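Local coordinates for urocanate hydratase (Paenibacillus sp. Soil724D2, PDB 7NED), which probably catalyses hydration of thiourocanate in bacterial ergothioneine catabolism, using bound NAD+ as cofactor, and is captured here with NAD+ and urocanate, at residues Thr441-Met446 and Ser454-Asp459; Glu448-Gly453 and Leu521-Ala526; Pro342-Ala347 and Asp433-Ala438; Trp460-Ala465 and Tyr488-Gly493. All blocks are in the same frame, centred on the assembly; numbering follows the deposited sequence.

Interaction 1 of 4, residues Thr441-Met446 and Ser454-Asp459. With NAD (nicotinamide-adenine-dinucleotide), chain C.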
# COMPACT_ATOMS: atom_id res chain seq x y z
N THR A 441 -0.60 -6.74 8.12
CA THR A 441 -0.96 -5.79 9.13
C THR A 441 -2.45 -5.92 9.32
O THR A 441 -3.18 -5.77 8.40
CB THR A 441 -0.58 -4.34 8.77
OG1 THR A 441 0.81 -4.23 8.63
CG2 THR A 441 -1.09 -3.40 9.77
N HIS A 442 -2.85 -6.22 10.54
CA HIS A 442 -4.22 -6.37 10.93
C HIS A 442 -4.31 -6.33 12.44
O HIS A 442 -4.05 -7.29 13.05
CB HIS A 442 -4.76 -7.68 10.44
CG HIS A 442 -6.23 -7.81 10.57
ND1 HIS A 442 -6.95 -7.26 11.58
CD2 HIS A 442 -7.12 -8.46 9.80
CE1 HIS A 442 -8.21 -7.58 11.45
NE2 HIS A 442 -8.34 -8.30 10.37
N PRO A 443 -4.70 -5.17 12.97
CA PRO A 443 -4.80 -4.88 14.39
C PRO A 443 -5.68 -5.85 15.17
O PRO A 443 -5.54 -5.89 16.34
CB PRO A 443 -5.34 -3.45 14.43
CG PRO A 443 -5.06 -2.90 13.11
CD PRO A 443 -5.18 -4.05 12.18
N ASN A 444 -6.54 -6.60 14.53
CA ASN A 444 -7.31 -7.59 15.30
C ASN A 444 -7.01 -9.01 14.83
O ASN A 444 -7.74 -9.94 15.19
CB ASN A 444 -8.81 -7.30 15.22
CG ASN A 444 -9.15 -5.95 15.81
OD1 ASN A 444 -8.48 -5.47 16.72
ND2 ASN A 444 -10.19 -5.32 15.29
N ILE A 445 -5.93 -9.20 14.07
CA ILE A 445 -5.47 -10.55 13.78
C ILE A 445 -3.96 -10.52 13.94
O ILE A 445 -3.44 -10.50 15.06
CB ILE A 445 -5.93 -11.04 12.39
CG1 ILE A 445 -7.44 -11.06 12.29
CG2 ILE A 445 -5.41 -12.46 12.09
CD1 ILE A 445 -7.99 -11.67 11.01
N MET A 446 -3.24 -10.42 12.82
CA MET A 446 -1.79 -10.60 12.87
C MET A 446 -1.11 -9.70 13.89
O MET A 446 -0.23 -10.14 14.63
CB MET A 446 -1.17 -10.34 11.49
CG MET A 446 0.33 -10.57 11.50
SD MET A 446 0.67 -12.36 11.44
CE MET A 446 2.44 -12.42 11.18
N SER A 454 2.53 -0.94 17.59
CA SER A 454 2.57 -0.63 16.16
C SER A 454 1.48 -1.37 15.39
O SER A 454 1.63 -1.63 14.18
CB SER A 454 3.94 -0.95 15.60
OG SER A 454 4.19 -2.34 15.73
N ASP A 455 0.35 -1.61 16.04
CA ASP A 455 -0.58 -2.60 15.54
C ASP A 455 -1.07 -2.19 14.14
O ASP A 455 -1.36 -3.04 13.29
CB ASP A 455 -1.82 -2.66 16.40
CG ASP A 455 -1.51 -2.98 17.85
OD1 ASP A 455 -0.46 -3.51 18.17
OD2 ASP A 455 -2.57 -3.19 18.53
N ALA A 456 -1.25 -0.89 13.92
CA ALA A 456 -1.90 -0.37 12.71
C ALA A 456 -0.95 -0.04 11.57
O ALA A 456 -1.42 0.35 10.49
CB ALA A 456 -2.72 0.89 13.04
N ILE A 457 0.36 -0.17 11.78
CA ILE A 457 1.37 0.28 10.82
C ILE A 457 1.37 -0.70 9.64
O ILE A 457 1.72 -1.87 9.81
CB ILE A 457 2.77 0.36 11.46
CG1 ILE A 457 2.79 1.31 12.66
CG2 ILE A 457 3.84 0.75 10.44
CD1 ILE A 457 2.47 2.73 12.37
N ALA A 458 0.96 -0.22 8.48
CA ALA A 458 0.91 -1.00 7.25
C ALA A 458 2.13 -0.79 6.37
O ALA A 458 2.16 -1.30 5.25
CB ALA A 458 -0.36 -0.64 6.45
N ASP A 459 3.13 -0.02 6.82
CA ASP A 459 4.37 0.09 6.06
C ASP A 459 4.94 -1.28 5.70
O ASP A 459 5.52 -1.46 4.62
CB ASP A 459 5.43 0.83 6.86
CG ASP A 459 5.04 2.30 7.18
OD1 ASP A 459 4.29 2.93 6.40
OD2 ASP A 459 5.46 2.77 8.24
PA NAD C . -15.70 -20.38 3.62
O1A NAD C . -16.74 -19.28 3.44
O2A NAD C . -15.24 -21.32 2.58
O5B NAD C . -16.48 -21.42 4.70
C5B NAD C . -17.16 -20.79 5.71
C4B NAD C . -18.04 -21.95 6.36
O4B NAD C . -18.85 -21.50 7.41
C3B NAD C . -18.98 -22.39 5.19
O3B NAD C . -18.93 -23.75 5.05
C2B NAD C . -20.38 -21.93 5.69
O2B NAD C . -21.39 -22.82 5.38
C1B NAD C . -20.16 -22.06 7.20
N9A NAD C . -21.03 -21.22 8.01
C8A NAD C . -21.48 -19.92 7.79
N7A NAD C . -22.26 -19.47 8.74
C5A NAD C . -22.32 -20.51 9.66
C6A NAD C . -22.99 -20.66 10.89
N6A NAD C . -23.75 -19.66 11.41
N1A NAD C . -22.87 -21.81 11.60
C2A NAD C . -22.12 -22.78 11.02
N3A NAD C . -21.43 -22.79 9.87
C4A NAD C . -21.56 -21.62 9.21
O3 NAD C . -14.66 -19.59 4.48
PN NAD C . -13.20 -20.19 4.73
O1N NAD C . -12.15 -20.11 3.66
O2N NAD C . -13.37 -21.43 5.57
O5D NAD C . -12.52 -19.11 5.89
C5D NAD C . -13.31 -18.98 7.08
C4D NAD C . -12.71 -17.90 7.94
O4D NAD C . -11.31 -18.09 8.09
C3D NAD C . -12.85 -16.58 7.02
O3D NAD C . -13.26 -15.46 7.79
C2D NAD C . -11.39 -16.33 6.49
O2D NAD C . -11.01 -15.02 6.36
C1D NAD C . -10.79 -16.80 7.85
N1N NAD C . -9.33 -16.86 7.98
C2N NAD C . -8.79 -15.59 8.01
C3N NAD C . -7.43 -15.39 8.19
C7N NAD C . -6.93 -13.94 8.15
O7N NAD C . -5.91 -13.55 8.71
N7N NAD C . -7.65 -13.05 7.36
C4N NAD C . -6.65 -16.54 8.37
C5N NAD C . -7.24 -17.80 8.34
C6N NAD C . -8.62 -17.96 8.16
O HOH W 1 -5.30 -3.83 18.21
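Thr441 makes the direct hydrogen bond of this contact: its OG1 donates to Ile457 O over 2.8 Å, from 26° outside the carbonyl plane. The hydroxyl lies anti to its own carbonyl carbon (chi1 -63°), which places CG2 anti to the backbone N. A second polar link runs through water, one molecule donating to Pro443 O (2.8 Å) and to Asp455 OD2. The same carboxylate also takes the backbone N-H groups of Met450 and Arg449.

The remaining contact is packing. Thr441 CG2 lies 3.2 Å from Ile457 O and also near Asp455 O, and the Pro443 ring lies against Asp455 and Ala456, with CG 4.1 Å from Ala456 CA. Both segments belong to the loop between strand 428-441 and helix 459-469, and each contains a type I beta turn, His442-Ile445 and Ser454-Ile457. Trp102 of the second subunit packs on both Pro443 and Ala456.

Within the first turn, Asn444 N donates to His442 ND1 (3.1 Å), tilted from the imidazole plane, while Ile445 CG1 sits over the centre of one face of that ring. The methyl groups of Ile445 line the cofactor pocket: CG2 and CD1 each approach the nicotinamide carboxamide oxygen O7N of NAD to 3.6 Å.

Interaction 2 of 4, residues Glu448-Gly453 and Leu521-Ala526; sequences ERMKDG and LRYADA
Arg522 is the first residue of the 521-526 segment to meet the loop, at the C-terminal end of helix 502-525, which faces a type I beta turn running from Met450 to Gly453. Its guanidinium and the Met450 side chain approach tip to tip. The methionine is bent at both chi2 (-72°) and chi3 (-74°), and the latter places CE over the centre of one guanidinium face, 3.5 Å from Arg522 CZ. The other contacts of this group include a hydrogen bond from NH2 to Ser454 and a cation-pi contact with Trp460.

Tyr523 comes next, crossing Met450 at about a right angle. Its CE1 is 3.6 Å from Met450 CE, and the sulfur lies obliquely to the ring, a Met-aromatic contact. The opposing methionine methyl thus touches the arginine and the tyrosine together.

At Asp525 the meeting becomes polar and indirect. Asp452 OD2 and Asp525 OD2 are 4.1 Å apart, and a water donates to both while accepting from Arg522 NH1 (2.9 Å), a bridge likely to ease the repulsion between the carboxylates. Lys77 of the second subunit forms a salt bridge with Asp525, and Ser454 is bonded to Asp452 OD1. An alanine at Asp452 would probably leave this water without one of its acceptors and open a gap beside Ala526.

Ala526 directs its methyl at the Asp452 carboxylate, with CB 3.5 Å from Asp452 OD1, while Ala526 O lies 3.5 Å from Lys451 CB.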
# COMPACT_ATOMS: atom_id res chain seq x y z
N GLU A 448 -2.37 -7.64 16.45
CA GLU A 448 -3.10 -7.20 17.62
C GLU A 448 -2.16 -7.15 18.83
O GLU A 448 -1.45 -8.12 19.12
CB GLU A 448 -4.25 -8.17 17.90
CG GLU A 448 -5.09 -7.72 19.07
CD GLU A 448 -6.37 -8.52 19.18
OE1 GLU A 448 -6.99 -8.82 18.12
OE2 GLU A 448 -6.75 -8.87 20.31
N ARG A 449 -2.13 -6.00 19.50
CA ARG A 449 -1.37 -5.83 20.74
C ARG A 449 0.12 -6.12 20.53
O ARG A 449 0.74 -6.94 21.22
CB ARG A 449 -1.98 -6.67 21.87
CG ARG A 449 -3.38 -6.14 22.24
CD ARG A 449 -4.06 -6.83 23.40
NE ARG A 449 -3.06 -7.26 24.35
CZ ARG A 449 -3.01 -8.47 24.87
NH1 ARG A 449 -3.91 -9.38 24.51
NH2 ARG A 449 -2.06 -8.77 25.74
N MET A 450 0.70 -5.44 19.55
CA MET A 450 2.13 -5.54 19.38
C MET A 450 2.81 -4.91 20.59
O MET A 450 2.30 -3.95 21.17
CB MET A 450 2.60 -4.79 18.11
CG MET A 450 1.99 -5.38 16.87
SD MET A 450 2.71 -6.99 16.50
CE MET A 450 4.32 -6.50 15.89
N LYS A 451 4.00 -5.42 20.91
CA LYS A 451 4.74 -4.96 22.08
C LYS A 451 4.94 -3.44 22.07
O LYS A 451 4.84 -2.77 23.11
CB LYS A 451 6.10 -5.67 22.15
CG LYS A 451 6.81 -5.55 23.49
CD LYS A 451 8.26 -6.01 23.38
CE LYS A 451 8.93 -6.28 24.73
NZ LYS A 451 8.94 -7.75 25.12
N ASP A 452 5.21 -2.87 20.90
CA ASP A 452 5.46 -1.43 20.81
C ASP A 452 4.24 -0.63 20.40
O ASP A 452 4.35 0.58 20.21
CB ASP A 452 6.59 -1.15 19.82
CG ASP A 452 6.23 -1.55 18.42
OD1 ASP A 452 5.22 -2.28 18.24
OD2 ASP A 452 6.94 -1.14 17.49
N GLY A 453 3.07 -1.26 20.28
CA GLY A 453 1.88 -0.54 19.91
C GLY A 453 1.76 -0.25 18.43
O GLY A 453 0.96 0.60 18.05
N LEU A 521 13.16 -8.66 11.11
CA LEU A 521 13.43 -7.29 11.54
C LEU A 521 12.17 -6.57 11.94
O LEU A 521 12.22 -5.68 12.81
CB LEU A 521 14.16 -6.49 10.46
CG LEU A 521 15.58 -6.91 10.10
CD1 LEU A 521 16.29 -5.82 9.34
CD2 LEU A 521 16.34 -7.21 11.40
N ARG A 522 11.02 -6.91 11.34
CA ARG A 522 9.78 -6.24 11.74
C ARG A 522 9.46 -6.51 13.21
O ARG A 522 9.03 -5.61 13.94
CB ARG A 522 8.61 -6.69 10.85
CG ARG A 522 7.35 -5.91 11.04
CD ARG A 522 6.41 -6.56 12.08
NE ARG A 522 5.30 -5.66 12.30
CZ ARG A 522 5.33 -4.63 13.13
NH1 ARG A 522 6.43 -4.38 13.84
NH2 ARG A 522 4.26 -3.84 13.26
N TYR A 523 9.63 -7.76 13.66
CA TYR A 523 9.41 -8.09 15.06
C TYR A 523 10.58 -7.62 15.92
O TYR A 523 10.36 -7.20 17.06
CB TYR A 523 9.13 -9.61 15.22
CG TYR A 523 7.72 -9.86 14.77
CD1 TYR A 523 6.68 -9.75 15.66
CD2 TYR A 523 7.43 -10.02 13.41
CE1 TYR A 523 5.35 -9.85 15.24
CE2 TYR A 523 6.10 -10.13 12.98
CZ TYR A 523 5.08 -10.03 13.90
OH TYR A 523 3.76 -10.15 13.51
N ALA A 524 11.80 -7.64 15.40
CA ALA A 524 12.91 -7.07 16.16
C ALA A 524 12.67 -5.60 16.44
O ALA A 524 12.85 -5.14 17.58
CB ALA A 524 14.22 -7.26 15.40
N ASP A 525 12.20 -4.85 15.43
CA ASP A 525 11.90 -3.44 15.61
C ASP A 525 10.86 -3.23 16.69
O ASP A 525 10.90 -2.22 17.40
CB ASP A 525 11.38 -2.83 14.31
CG ASP A 525 11.12 -1.35 14.45
OD1 ASP A 525 12.11 -0.59 14.37
OD2 ASP A 525 9.94 -0.96 14.66
N ALA A 526 9.90 -4.14 16.81
CA ALA A 526 8.89 -3.94 17.84
C ALA A 526 9.37 -4.34 19.22
O ALA A 526 8.61 -4.20 20.19
CB ALA A 526 7.61 -4.71 17.50
O HOH W 2 9.11 0.29 17.39
O HOH W 3 7.37 -1.84 15.00

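Interaction 3 of 4, residues Pro342-Ala347 and Asp433-Ala438; sequences PLFARA and DHLDAA. With URO ((2E)-3-(1H-imidazol-4-yl)acrylic acid), chain B.
Phe344 and Ala437 form the tight part of this contact, where helix 335-344 ends in a Schellman motif with Ala347, at positive phi, as its C-prime residue. Ala437 CB points into that helix end and comes within 3.3 Å of Phe344 O, the carbonyl that also accepts a hydrogen bond from Ala347 N (2.8 Å). Ala347 CB is 4.1 Å from Ala437 CB.

The Phe344 ring, with CG anti to the carbonyl carbon (chi1 -61°), meets Leu435 obliquely through CZ and CD2 at 3.9 Å. Leu435 is the centre of an inverse gamma turn, and its buried carbonyl O has no polar partner in the model.

Packing is looser at Asp436, whose OD1 stays 4.3 Å from Ala347 O; its carboxylate is engaged instead in a salt bridge with Arg408.

Beyond the helix contact the second segment reaches the urocanate pocket, where Asp433 lies beside the acrylate chain of the bound ligand. An alanine at Asp433 would probably leave the acrylate carbon CAD without its carboxylate neighbour and His434 N without that acceptor. His434 N meets Asp433 OD1 at 2.7 Å, from above the carboxylate plane, while Asp433 OD2 lies 3.0 Å from CAD of urocanate.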
# COMPACT_ATOMS: atom_id res chain seq x y z
N PRO A 342 5.42 -16.13 18.86
CA PRO A 342 6.83 -16.51 18.98
C PRO A 342 7.39 -17.11 17.71
O PRO A 342 8.59 -16.96 17.45
CB PRO A 342 6.82 -17.52 20.14
CG PRO A 342 5.68 -17.06 20.97
CD PRO A 342 4.62 -16.65 19.98
N LEU A 343 6.56 -17.77 16.89
CA LEU A 343 7.03 -18.24 15.59
C LEU A 343 7.22 -17.07 14.63
O LEU A 343 8.26 -16.93 13.97
CB LEU A 343 6.02 -19.24 15.04
CG LEU A 343 5.82 -20.51 15.89
CD1 LEU A 343 4.75 -21.38 15.30
CD2 LEU A 343 7.15 -21.27 15.98
N PHE A 344 6.19 -16.23 14.50
CA PHE A 344 6.30 -15.08 13.62
C PHE A 344 7.52 -14.23 13.95
O PHE A 344 8.15 -13.67 13.04
CB PHE A 344 5.03 -14.22 13.71
CG PHE A 344 3.76 -14.96 13.31
CD1 PHE A 344 3.79 -15.92 12.31
CD2 PHE A 344 2.55 -14.67 13.92
CE1 PHE A 344 2.62 -16.57 11.92
CE2 PHE A 344 1.38 -15.33 13.53
CZ PHE A 344 1.43 -16.29 12.54
N ALA A 345 7.89 -14.15 15.22
CA ALA A 345 9.00 -13.32 15.64
C ALA A 345 10.33 -13.80 15.08
O ALA A 345 11.27 -13.01 14.97
CB ALA A 345 9.05 -13.23 17.16
N ARG A 346 10.41 -15.05 14.64
CA ARG A 346 11.58 -15.57 13.94
C ARG A 346 11.29 -15.78 12.47
O ARG A 346 12.08 -16.45 11.78
CB ARG A 346 12.07 -16.88 14.58
CG ARG A 346 12.47 -16.77 16.03
CD ARG A 346 13.21 -18.05 16.54
NE ARG A 346 13.53 -17.90 17.97
CZ ARG A 346 14.71 -17.54 18.46
NH1 ARG A 346 15.75 -17.33 17.65
NH2 ARG A 346 14.88 -17.41 19.77
N ALA A 347 10.17 -15.25 11.99
CA ALA A 347 9.73 -15.41 10.60
C ALA A 347 9.54 -16.88 10.26
O ALA A 347 9.67 -17.27 9.09
CB ALA A 347 10.70 -14.74 9.61
N ASP A 433 1.17 -18.37 2.79
CA ASP A 433 0.07 -17.50 3.16
C ASP A 433 0.61 -16.10 3.39
O ASP A 433 1.81 -15.90 3.55
CB ASP A 433 -0.63 -18.02 4.43
CG ASP A 433 -2.00 -17.37 4.64
OD1 ASP A 433 -2.49 -16.63 3.75
OD2 ASP A 433 -2.60 -17.62 5.70
N HIS A 434 -0.30 -15.11 3.46
CA HIS A 434 0.16 -13.76 3.82
C HIS A 434 0.28 -13.59 5.31
O HIS A 434 0.84 -12.58 5.77
CB HIS A 434 -0.78 -12.69 3.29
CG HIS A 434 -0.90 -12.67 1.79
ND1 HIS A 434 -1.44 -11.61 1.11
CD2 HIS A 434 -0.55 -13.59 0.85
CE1 HIS A 434 -1.41 -11.85 -0.19
NE2 HIS A 434 -0.87 -13.05 -0.37
N LEU A 435 -0.21 -14.57 6.08
CA LEU A 435 -0.08 -14.57 7.54
C LEU A 435 1.36 -14.93 7.85
O LEU A 435 1.71 -16.09 8.12
CB LEU A 435 -1.07 -15.56 8.17
CG LEU A 435 -1.22 -15.48 9.70
CD1 LEU A 435 -2.15 -14.33 10.12
CD2 LEU A 435 -1.66 -16.86 10.25
N ASP A 436 2.26 -13.97 7.71
CA ASP A 436 3.70 -14.20 7.82
C ASP A 436 4.32 -12.89 8.32
O ASP A 436 3.79 -11.84 8.09
CB ASP A 436 4.25 -14.64 6.46
CG ASP A 436 5.66 -15.30 6.51
OD1 ASP A 436 5.92 -16.09 7.36
OD2 ASP A 436 6.46 -15.06 5.65
N ALA A 437 5.45 -13.02 8.97
CA ALA A 437 6.12 -11.94 9.60
C ALA A 437 6.10 -10.53 8.97
O ALA A 437 5.48 -9.73 9.52
CB ALA A 437 7.47 -12.32 10.08
N ALA A 438 6.70 -10.23 7.85
CA ALA A 438 6.57 -8.77 7.44
C ALA A 438 5.44 -8.52 6.45
O ALA A 438 5.36 -7.52 5.86
CB ALA A 438 7.86 -8.18 7.01
OAA URO B . -3.62 -20.57 3.31
CAI URO B . -4.29 -19.84 2.47
OAB URO B . -4.27 -20.02 1.31
CAC URO B . -5.09 -18.71 2.96
CAD URO B . -5.13 -18.45 4.24
CAJ URO B . -5.94 -17.33 4.53
CAF URO B . -6.45 -16.95 5.74
NAH URO B . -7.34 -15.93 5.59
CAE URO B . -7.37 -15.69 4.30
NAG URO B . -6.54 -16.51 3.62

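Interaction 4 of 4, residues Trp460-Ala465 and Tyr488-Gly493; sequences WPLLNA and YMTSAG
With chi1 of Thr490 at -69°, OG1 is anti to the carbonyl carbon and CG2 anti to the backbone N, and it is CG2 that meets the helix; in Asn464, chi1 of 177° sets CG anti to the backbone N, and OD1 reaches the strand. Thr490 CG2 touches both Pro461 CG (4.0 Å) and Leu462 CD2 (4.1 Å), the threonine crossing each of these side chains at about a right angle.

One turn of the helix receives the methyl of Ala492. Its CB lies 3.2 Å from Pro461 O, a carbonyl already bonded to Ala465 N, and is also met by Asn464 OD1 at 3.5 Å and by Ala465 CB. The Pro461 ring fits between the two strand residues that face it, with CG 3.5 Å from Thr490 O and CB against the Ser491 backbone. A water donates to Asn464 OD1 (3.0 Å) and to Gly493 O, joining helix to strand, while Asn464 ND2 is held by Asp515.

The short segments run nearly parallel, their axes 6.9 Å apart and 20° off alignment. This is packing of a helix on one face of a mixed sheet: Thr490 and Ala492 face helix 459-469, and Ser491 turns from it. Strand 490-498 lies between strands 428-441 and 475-480, both of which helix 459-469 also touches, and helix 502-525 packs against Asn464 through Leu518.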
# COMPACT_ATOMS: atom_id res chain seq x y z
N TRP A 460 4.90 -2.21 6.65
CA TRP A 460 5.68 -3.44 6.52
C TRP A 460 5.28 -4.30 5.32
O TRP A 460 6.18 -4.67 4.53
CB TRP A 460 5.59 -4.21 7.84
CG TRP A 460 6.17 -3.40 9.00
CD1 TRP A 460 5.47 -2.71 9.96
CD2 TRP A 460 7.55 -3.17 9.26
NE1 TRP A 460 6.35 -2.10 10.83
CE2 TRP A 460 7.63 -2.37 10.42
CE3 TRP A 460 8.74 -3.62 8.66
CZ2 TRP A 460 8.85 -2.00 10.99
CZ3 TRP A 460 9.95 -3.26 9.23
CH2 TRP A 460 9.99 -2.45 10.38
N PRO A 461 4.01 -4.65 5.11
CA PRO A 461 3.70 -5.42 3.90
C PRO A 461 4.03 -4.68 2.62
O PRO A 461 4.44 -5.32 1.64
CB PRO A 461 2.18 -5.72 4.02
CG PRO A 461 1.67 -4.72 5.08
CD PRO A 461 2.85 -4.55 6.02
N LEU A 462 3.86 -3.34 2.59
CA LEU A 462 4.29 -2.56 1.44
C LEU A 462 5.79 -2.72 1.22
O LEU A 462 6.24 -2.95 0.09
CB LEU A 462 3.94 -1.07 1.63
CG LEU A 462 2.47 -0.81 1.97
CD1 LEU A 462 2.12 0.66 2.05
CD2 LEU A 462 1.62 -1.56 0.96
N LEU A 463 6.58 -2.58 2.29
CA LEU A 463 8.02 -2.87 2.19
C LEU A 463 8.30 -4.30 1.71
O LEU A 463 9.22 -4.53 0.92
CB LEU A 463 8.67 -2.64 3.56
CG LEU A 463 8.73 -1.16 3.90
CD1 LEU A 463 9.17 -1.01 5.38
CD2 LEU A 463 9.73 -0.48 2.95
N ASN A 464 7.55 -5.28 2.23
CA ASN A 464 7.78 -6.67 1.86
C ASN A 464 7.59 -6.85 0.35
O ASN A 464 8.44 -7.44 -0.34
CB ASN A 464 6.83 -7.54 2.69
CG ASN A 464 6.90 -9.02 2.35
OD1 ASN A 464 5.92 -9.61 1.94
ND2 ASN A 464 8.05 -9.61 2.55
N ALA A 465 6.51 -6.28 -0.19
CA ALA A 465 6.26 -6.34 -1.63
C ALA A 465 7.38 -5.67 -2.42
O ALA A 465 7.93 -6.25 -3.37
CB ALA A 465 4.92 -5.69 -1.94
N TYR A 488 -9.41 -3.08 7.68
CA TYR A 488 -8.74 -3.78 8.76
C TYR A 488 -7.34 -4.24 8.40
O TYR A 488 -6.49 -4.39 9.29
CB TYR A 488 -9.56 -5.00 9.22
CG TYR A 488 -10.68 -4.66 10.16
CD1 TYR A 488 -11.97 -4.44 9.68
CD2 TYR A 488 -10.46 -4.55 11.53
CE1 TYR A 488 -13.01 -4.12 10.53
CE2 TYR A 488 -11.52 -4.25 12.40
CZ TYR A 488 -12.78 -4.03 11.88
OH TYR A 488 -13.84 -3.75 12.71
N MET A 489 -7.05 -4.50 7.13
CA MET A 489 -5.78 -5.17 6.89
C MET A 489 -5.22 -4.87 5.53
O MET A 489 -5.95 -4.59 4.56
CB MET A 489 -5.83 -6.71 7.00
CG MET A 489 -6.66 -7.44 6.02
SD MET A 489 -6.56 -9.26 6.34
CE MET A 489 -7.69 -9.75 5.07
N THR A 490 -3.91 -5.02 5.47
CA THR A 490 -3.14 -4.92 4.24
C THR A 490 -2.10 -6.01 4.35
O THR A 490 -1.51 -6.19 5.42
CB THR A 490 -2.49 -3.53 4.11
OG1 THR A 490 -3.53 -2.58 3.88
CG2 THR A 490 -1.49 -3.46 2.94
N SER A 491 -1.88 -6.72 3.25
CA SER A 491 -0.94 -7.84 3.28
C SER A 491 -0.17 -7.90 1.96
O SER A 491 -0.52 -7.23 1.00
CB SER A 491 -1.65 -9.16 3.56
OG SER A 491 -2.56 -9.46 2.49
N ALA A 492 0.87 -8.74 1.91
CA ALA A 492 1.69 -8.92 0.72
C ALA A 492 2.03 -10.39 0.57
O ALA A 492 2.21 -11.10 1.56
CB ALA A 492 3.00 -8.08 0.79
N GLY A 493 2.08 -10.86 -0.69
CA GLY A 493 2.39 -12.25 -0.97
C GLY A 493 3.49 -12.31 -2.02
O GLY A 493 3.85 -11.30 -2.62
O HOH W 4 5.68 -9.76 -1.02

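In the fold
All four contacts belong to the urocanase C-terminal domain. Interactions 3 and 4 share a sheet, strands 428-441 and 490-498 being neighbours, and are tied by a probable hydrogen bond between His434 ND1 and Ser491 OG, 2.8 Å apart. Interaction 1 follows at the end of strand 428-441, where Thr441 N lies 2.9 Å from Thr490 O of interaction 4. Interactions 1 and 2 have centres about 9 Å apart and meet where Met446 CE packs 3.5 Å from Tyr523 OH. Met446 CE also links interactions 1 and 3 at Phe344 CD2 (3.6 Å). Ile445 of interaction 1 borders NAD and Asp433 of interaction 3 borders urocanate, whereas interaction 2 stands farther off, Tyr523 being about 11 Å from NAD.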